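Local atomic coordinates of HD domain-containing protein (Aquifex aeolicus, PDB entry 2HEK), a protein that binds zinc and GDP at separate sites and, as an HD-domain protein, may act as a dGTPase, though its function has not been established. Residues 109-112 / 113-117; 249-252 / 253-256. One frame throughout, in Å; residues are numbered along the deposited sequence.

Contact 1: 109-112 / 113-117; sequences TERV and IKETE
Arg111 takes hold of Glu115 one helical turn further on, side-on and with two nitrogens. Arg111 NE reaches Glu115 OE2 at 2.9 Å. Arg111 NH2 reaches Glu115 OE1 at the same distance, with an N-H...O angle of 157°. The carboxylate carbon sits at the guanidinium edge and in its plane, but the two flat groups are turned 39° apart, and OE2 is met out of the carboxylate plane. A bend at chi3 (58°) brings the NE/NH2 edge alongside the carboxylate, while NH1 is taken by Phe246 O and Glu102. Together these partners would hold the guanidinium of the buried Arg111 in place, whereas Glu115 lies on the solvent side. On a partly exposed flank Glu110 and Lys114, both extended, form a simpler i to i+4 salt bridge: Lys114 NZ meets the anti lone pair of Glu110 OE2 at 2.6 Å, and Glu132 shares the ammonium group. All these pairs lie along helix 108-115 of the HD domain, where Ile113 N bonds Thr109 O at 3.1 Å. One packed side is formed by Thr109 and Ile113, which point the same way with Thr109 CG2 3.8 Å from Ile113 CD1, against helix 128-139; Val112 is buried on another, against Phe252 and Leu253. Thr116, N-cap of helix 117-123, accepts a weak bond from Ile118 N at OG1, which also donates to Val112 O at a doubtfully short separation.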
ATOM      1  N   THR A 109     -29.111 -22.360  -4.457  1.00 36.21           N
ATOM      2  CA  THR A 109     -27.970 -22.409  -5.394  1.00 37.23           C
ATOM      3  C   THR A 109     -28.119 -23.570  -6.349  1.00 36.14           C
ATOM      4  O   THR A 109     -27.867 -23.414  -7.531  1.00 36.83           O
ATOM      5  CB  THR A 109     -26.609 -22.488  -4.683  1.00 37.53           C
ATOM      6  OG1 THR A 109     -26.420 -21.289  -3.926  1.00 41.82           O
ATOM      7  CG2 THR A 109     -25.475 -22.602  -5.683  1.00 37.46           C
ATOM      8  N   GLU A 110     -28.497 -24.740  -5.823  1.00 34.38           N
ATOM      9  CA  GLU A 110     -28.747 -25.912  -6.655  1.00 36.84           C
ATOM     10  C   GLU A 110     -29.917 -25.644  -7.581  1.00 33.85           C
ATOM     11  O   GLU A 110     -29.817 -25.949  -8.763  1.00 34.32           O
ATOM     12  CB  GLU A 110     -28.980 -27.215  -5.829  1.00 33.05           C
ATOM     13  CG  GLU A 110     -29.326 -28.447  -6.725  1.00 38.03           C
ATOM     14  CD  GLU A 110     -29.395 -29.764  -5.920  1.00 39.26           C
ATOM     15  OE1 GLU A 110     -29.335 -29.687  -4.692  1.00 45.34           O
ATOM     16  OE2 GLU A 110     -29.497 -30.866  -6.503  1.00 45.27           O
ATOM     17  N   ARG A 111     -31.001 -25.042  -7.092  1.00 33.38           N
ATOM     18  CA  ARG A 111     -32.155 -24.740  -7.917  1.00 37.56           C
ATOM     19  C   ARG A 111     -31.844 -23.798  -9.080  1.00 38.34           C
ATOM     20  O   ARG A 111     -32.297 -24.029 -10.199  1.00 39.54           O
ATOM     21  CB  ARG A 111     -33.273 -24.142  -7.040  1.00 40.23           C
ATOM     22  CG  ARG A 111     -33.869 -25.124  -6.049  1.00 42.39           C
ATOM     23  CD  ARG A 111     -35.221 -24.662  -5.548  1.00 44.51           C
ATOM     24  NE  ARG A 111     -36.164 -24.469  -6.650  1.00 44.95           N
ATOM     25  CZ  ARG A 111     -37.295 -23.783  -6.551  1.00 43.42           C
ATOM     26  NH1 ARG A 111     -37.629 -23.234  -5.388  1.00 43.16           N
ATOM     27  NH2 ARG A 111     -38.090 -23.663  -7.596  1.00 42.43           N
ATOM     28  N   VAL A 112     -31.074 -22.751  -8.810  1.00 35.82           N
ATOM     29  CA  VAL A 112     -30.707 -21.766  -9.844  1.00 34.55           C
ATOM     30  C   VAL A 112     -29.822 -22.442 -10.933  1.00 34.28           C
ATOM     31  O   VAL A 112     -29.995 -22.222 -12.125  1.00 37.26           O
ATOM     32  CB  VAL A 112     -30.066 -20.484  -9.245  1.00 32.97           C
ATOM     33  CG1 VAL A 112     -29.525 -19.579 -10.339  1.00 31.67           C
ATOM     34  CG2 VAL A 112     -31.080 -19.724  -8.399  1.00 32.74           C
ATOM     35  N   ILE A 113     -28.881 -23.274 -10.493  1.00 30.46           N
ATOM     36  CA  ILE A 113     -28.026 -23.995 -11.448  1.00 32.89           C
ATOM     37  C   ILE A 113     -28.836 -24.960 -12.329  1.00 37.92           C
ATOM     38  O   ILE A 113     -28.542 -25.088 -13.520  1.00 39.39           O
ATOM     39  CB  ILE A 113     -26.936 -24.766 -10.705  1.00 31.92           C
ATOM     40  CG1 ILE A 113     -25.895 -23.806 -10.119  1.00 33.32           C
ATOM     41  CG2 ILE A 113     -26.249 -25.766 -11.627  1.00 30.17           C
ATOM     42  CD1 ILE A 113     -25.072 -24.404  -8.999  1.00 32.14           C
ATOM     43  N   LYS A 114     -29.835 -25.630 -11.754  1.00 38.41           N
ATOM     44  CA  LYS A 114     -30.556 -26.683 -12.474  1.00 38.59           C
ATOM     45  C   LYS A 114     -31.788 -26.205 -13.235  1.00 42.54           C
ATOM     46  O   LYS A 114     -32.133 -26.795 -14.274  1.00 44.84           O
ATOM     47  CB  LYS A 114     -30.920 -27.801 -11.510  1.00 37.59           C
ATOM     48  CG  LYS A 114     -29.698 -28.669 -11.149  1.00 38.17           C
ATOM     49  CD  LYS A 114     -30.071 -29.760 -10.147  1.00 43.15           C
ATOM     50  CE  LYS A 114     -28.911 -30.739  -9.956  1.00 43.85           C
ATOM     51  NZ  LYS A 114     -29.242 -31.816  -8.944  1.00 44.22           N
ATOM     52  N   GLU A 115     -32.424 -25.134 -12.748  1.00 41.11           N
ATOM     53  CA  GLU A 115     -33.713 -24.667 -13.268  1.00 42.27           C
ATOM     54  C   GLU A 115     -33.664 -23.400 -14.144  1.00 43.71           C
ATOM     55  O   GLU A 115     -34.721 -22.863 -14.507  1.00 46.98           O
ATOM     56  CB  GLU A 115     -34.719 -24.474 -12.114  1.00 42.54           C
ATOM     57  CG  GLU A 115     -34.935 -25.723 -11.217  1.00 42.78           C
ATOM     58  CD  GLU A 115     -35.816 -25.466  -9.992  1.00 43.75           C
ATOM     59  OE1 GLU A 115     -36.687 -24.564 -10.005  1.00 47.43           O
ATOM     60  OE2 GLU A 115     -35.646 -26.186  -8.990  1.00 47.87           O
ATOM     61  N   THR A 116     -32.462 -22.918 -14.491  1.00 39.21           N
ATOM     62  CA  THR A 116     -32.339 -21.734 -15.350  1.00 34.82           C
ATOM     63  C   THR A 116     -31.400 -22.037 -16.510  1.00 37.73           C
ATOM     64  O   THR A 116     -30.874 -23.157 -16.600  1.00 36.03           O
ATOM     65  CB  THR A 116     -31.774 -20.518 -14.550  1.00 35.50           C
ATOM     66  OG1 THR A 116     -30.436 -20.813 -14.142  1.00 34.57           O
ATOM     67  CG2 THR A 116     -32.648 -20.195 -13.319  1.00 35.90           C
ATOM     68  N   GLU A 117     -31.135 -21.044 -17.368  1.00 38.55           N
ATOM     69  CA  GLU A 117     -30.160 -21.181 -18.464  1.00 38.34           C
ATOM     70  C   GLU A 117     -28.781 -21.634 -18.002  1.00 35.48           C
ATOM     71  O   GLU A 117     -28.012 -22.142 -18.806  1.00 36.10           O
ATOM     72  CB  GLU A 117     -30.040 -19.877 -19.292  1.00 41.90           C
ATOM     73  CG  GLU A 117     -29.776 -18.604 -18.458  1.00 44.50           C
ATOM     74  CD  GLU A 117     -29.545 -17.320 -19.304  1.00 49.18           C
ATOM     75  OE1 GLU A 117     -28.927 -17.422 -20.410  1.00 54.59           O
ATOM     76  OE2 GLU A 117     -29.976 -16.214 -18.859  1.00 47.86           O
TER

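Contact 2: 249-252 / 253-256; sequences INNF and LRLN
Backbone hydrogen bonds tie Ile249-Phe252 to Leu253-Leu255 in a short helix that ends in a tighter turn. Leu253 N points at Ile249 O over 2.9 Å, nearly straight (166°) and in the carbonyl plane. Arg254 N bonds Asn250 O at 3.0 Å from above that carbonyl's plane. Next, Leu255 N reaches back just three residues to Phe252 O at 2.9 Å, and the donor stands well above the carbonyl plane as the chain leaves the helix. Among polar side chains, Asn251 and Arg254 run side by side, their amide and guanidinium planes almost perpendicular (88°). Arg254, bent at chi3 (-85°), lays one guanidinium face over the backbone, with Asn251 CA near its rim. Asn251 ND2 bonds Asp245 O, which holds the amide to the preceding loop. Apolar contacts follow: Phe252 CD2 lies 4.1 Å from Leu253 CD2, and Phe252 CD1 is 4.3 Å from Leu255 CD1, an oblique approach to the ring. The Phe252 ring also stacks with Phe108, and Leu253 packs on Phe26 and Pro27 of helix 26-29. Asn256 is the N-cap of helix 257-266, its OD1 accepting from Phe259 N, and Leu255 O bonds Arg30; the single turn 250-253 lies against helices 26-29 and 108-115.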
ATOM      1  N   ILE A 249     -38.980 -20.464  -9.800  1.00 54.53           N
ATOM      2  CA  ILE A 249     -37.630 -19.947  -9.469  1.00 52.71           C
ATOM      3  C   ILE A 249     -37.469 -18.456  -9.789  1.00 54.10           C
ATOM      4  O   ILE A 249     -36.618 -17.777  -9.198  1.00 53.51           O
ATOM      5  CB  ILE A 249     -36.489 -20.794 -10.135  1.00 50.82           C
ATOM      6  CG1 ILE A 249     -35.109 -20.494  -9.521  1.00 48.53           C
ATOM      7  CG2 ILE A 249     -36.466 -20.617 -11.654  1.00 51.67           C
ATOM      8  CD1 ILE A 249     -34.929 -21.013  -8.140  1.00 46.69           C
ATOM      9  N   ASN A 250     -38.289 -17.955 -10.713  1.00 53.99           N
ATOM     10  CA  ASN A 250     -38.288 -16.544 -11.068  1.00 55.28           C
ATOM     11  C   ASN A 250     -38.710 -15.636  -9.922  1.00 55.25           C
ATOM     12  O   ASN A 250     -38.327 -14.464  -9.891  1.00 55.37           O
ATOM     13  CB  ASN A 250     -39.155 -16.286 -12.295  1.00 55.89           C
ATOM     14  CG  ASN A 250     -38.582 -16.901 -13.545  1.00 58.69           C
ATOM     15  OD1 ASN A 250     -37.357 -17.000 -13.713  1.00 58.59           O
ATOM     16  ND2 ASN A 250     -39.467 -17.335 -14.440  1.00 61.79           N
ATOM     17  N   ASN A 251     -39.484 -16.171  -8.981  1.00 54.65           N
ATOM     18  CA  ASN A 251     -39.870 -15.404  -7.796  1.00 56.85           C
ATOM     19  C   ASN A 251     -38.711 -15.274  -6.816  1.00 54.87           C
ATOM     20  O   ASN A 251     -38.689 -14.366  -5.987  1.00 55.18           O
ATOM     21  CB  ASN A 251     -41.081 -16.024  -7.097  1.00 60.77           C
ATOM     22  CG  ASN A 251     -42.387 -15.739  -7.821  1.00 65.06           C
ATOM     23  OD1 ASN A 251     -42.574 -14.664  -8.392  1.00 66.19           O
ATOM     24  ND2 ASN A 251     -43.294 -16.708  -7.805  1.00 66.17           N
ATOM     25  N   PHE A 252     -37.767 -16.209  -6.880  1.00 52.26           N
ATOM     26  CA  PHE A 252     -36.524 -16.032  -6.146  1.00 47.45           C
ATOM     27  C   PHE A 252     -35.644 -15.040  -6.908  1.00 45.10           C
ATOM     28  O   PHE A 252     -35.190 -14.079  -6.326  1.00 45.32           O
ATOM     29  CB  PHE A 252     -35.790 -17.352  -5.919  1.00 46.63           C
ATOM     30  CG  PHE A 252     -34.386 -17.161  -5.445  1.00 45.08           C
ATOM     31  CD1 PHE A 252     -34.128 -16.867  -4.112  1.00 45.59           C
ATOM     32  CD2 PHE A 252     -33.331 -17.211  -6.341  1.00 45.26           C
ATOM     33  CE1 PHE A 252     -32.827 -16.648  -3.671  1.00 45.04           C
ATOM     34  CE2 PHE A 252     -32.026 -16.985  -5.910  1.00 45.34           C
ATOM     35  CZ  PHE A 252     -31.778 -16.707  -4.576  1.00 45.15           C
ATOM     36  N   LEU A 253     -35.458 -15.259  -8.213  1.00 42.96           N
ATOM     37  CA  LEU A 253     -34.588 -14.431  -9.032  1.00 44.66           C
ATOM     38  C   LEU A 253     -34.957 -12.948  -9.025  1.00 46.51           C
ATOM     39  O   LEU A 253     -34.077 -12.099  -9.166  1.00 46.52           O
ATOM     40  CB  LEU A 253     -34.442 -14.973 -10.460  1.00 42.01           C
ATOM     41  CG  LEU A 253     -33.683 -16.318 -10.616  1.00 45.06           C
ATOM     42  CD1 LEU A 253     -33.753 -16.786 -12.060  1.00 46.70           C
ATOM     43  CD2 LEU A 253     -32.214 -16.265 -10.173  1.00 43.59           C
ATOM     44  N   ARG A 254     -36.231 -12.626  -8.820  1.00 45.81           N
ATOM     45  CA  ARG A 254     -36.624 -11.219  -8.769  1.00 51.52           C
ATOM     46  C   ARG A 254     -36.321 -10.544  -7.433  1.00 44.93           C
ATOM     47  O   ARG A 254     -36.453  -9.334  -7.309  1.00 43.35           O
ATOM     48  CB  ARG A 254     -38.094 -11.034  -9.186  1.00 53.82           C
ATOM     49  CG  ARG A 254     -38.262 -11.222 -10.699  1.00 59.82           C
ATOM     50  CD  ARG A 254     -39.644 -10.832 -11.236  1.00 62.97           C
ATOM     51  NE  ARG A 254     -40.658 -11.897 -11.126  1.00 71.95           N
ATOM     52  CZ  ARG A 254     -41.545 -12.003 -10.136  1.00 73.71           C
ATOM     53  NH1 ARG A 254     -41.556 -11.132  -9.122  1.00 76.60           N
ATOM     54  NH2 ARG A 254     -42.420 -12.999 -10.152  1.00 77.75           N
ATOM     55  N   LEU A 255     -35.909 -11.317  -6.436  1.00 42.45           N
ATOM     56  CA  LEU A 255     -35.505 -10.753  -5.166  1.00 45.31           C
ATOM     57  C   LEU A 255     -34.094 -10.169  -5.281  1.00 46.18           C
ATOM     58  O   LEU A 255     -33.110 -10.917  -5.335  1.00 46.90           O
ATOM     59  CB  LEU A 255     -35.503 -11.827  -4.082  1.00 48.80           C
ATOM     60  CG  LEU A 255     -36.831 -12.378  -3.575  1.00 52.08           C
ATOM     61  CD1 LEU A 255     -36.534 -13.561  -2.676  1.00 53.28           C
ATOM     62  CD2 LEU A 255     -37.624 -11.304  -2.811  1.00 52.82           C
ATOM     63  N   ASN A 256     -34.014  -8.843  -5.347  1.00 44.33           N
ATOM     64  CA  ASN A 256     -32.746  -8.119  -5.187  1.00 40.35           C
ATOM     65  C   ASN A 256     -32.904  -7.021  -4.107  1.00 38.06           C
ATOM     66  O   ASN A 256     -34.001  -6.873  -3.538  1.00 38.78           O
ATOM     67  CB  ASN A 256     -32.206  -7.602  -6.537  1.00 38.53           C
ATOM     68  CG  ASN A 256     -33.133  -6.579  -7.208  1.00 41.39           C
ATOM     69  OD1 ASN A 256     -33.786  -5.764  -6.557  1.00 42.45           O
ATOM     70  ND2 ASN A 256     -33.171  -6.615  -8.524  1.00 43.84           N
TER

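Contact 1 and contact 2 lie far apart in sequence, in the HD domain and the HD-associated region, yet their centres are 12 Å apart and their side chains mesh. Arg111 CB meets Ile249 CD1 at 3.7 Å. Val112 CG2 meets Phe252 CE2 at 3.8 Å, and Thr116 touches Leu253, so the C-terminal part of helix 108-115 and Thr116 just beyond it pack against residues 249-253. Both stand back from the zinc held by His54, Asp85 and Asp161: its distance is about 9 Å from the side chain of Thr109 and about 13 Å from that of Phe252. Leu253 lies about 10 Å from Gln29 of a GDP pocket, side chain to side chain.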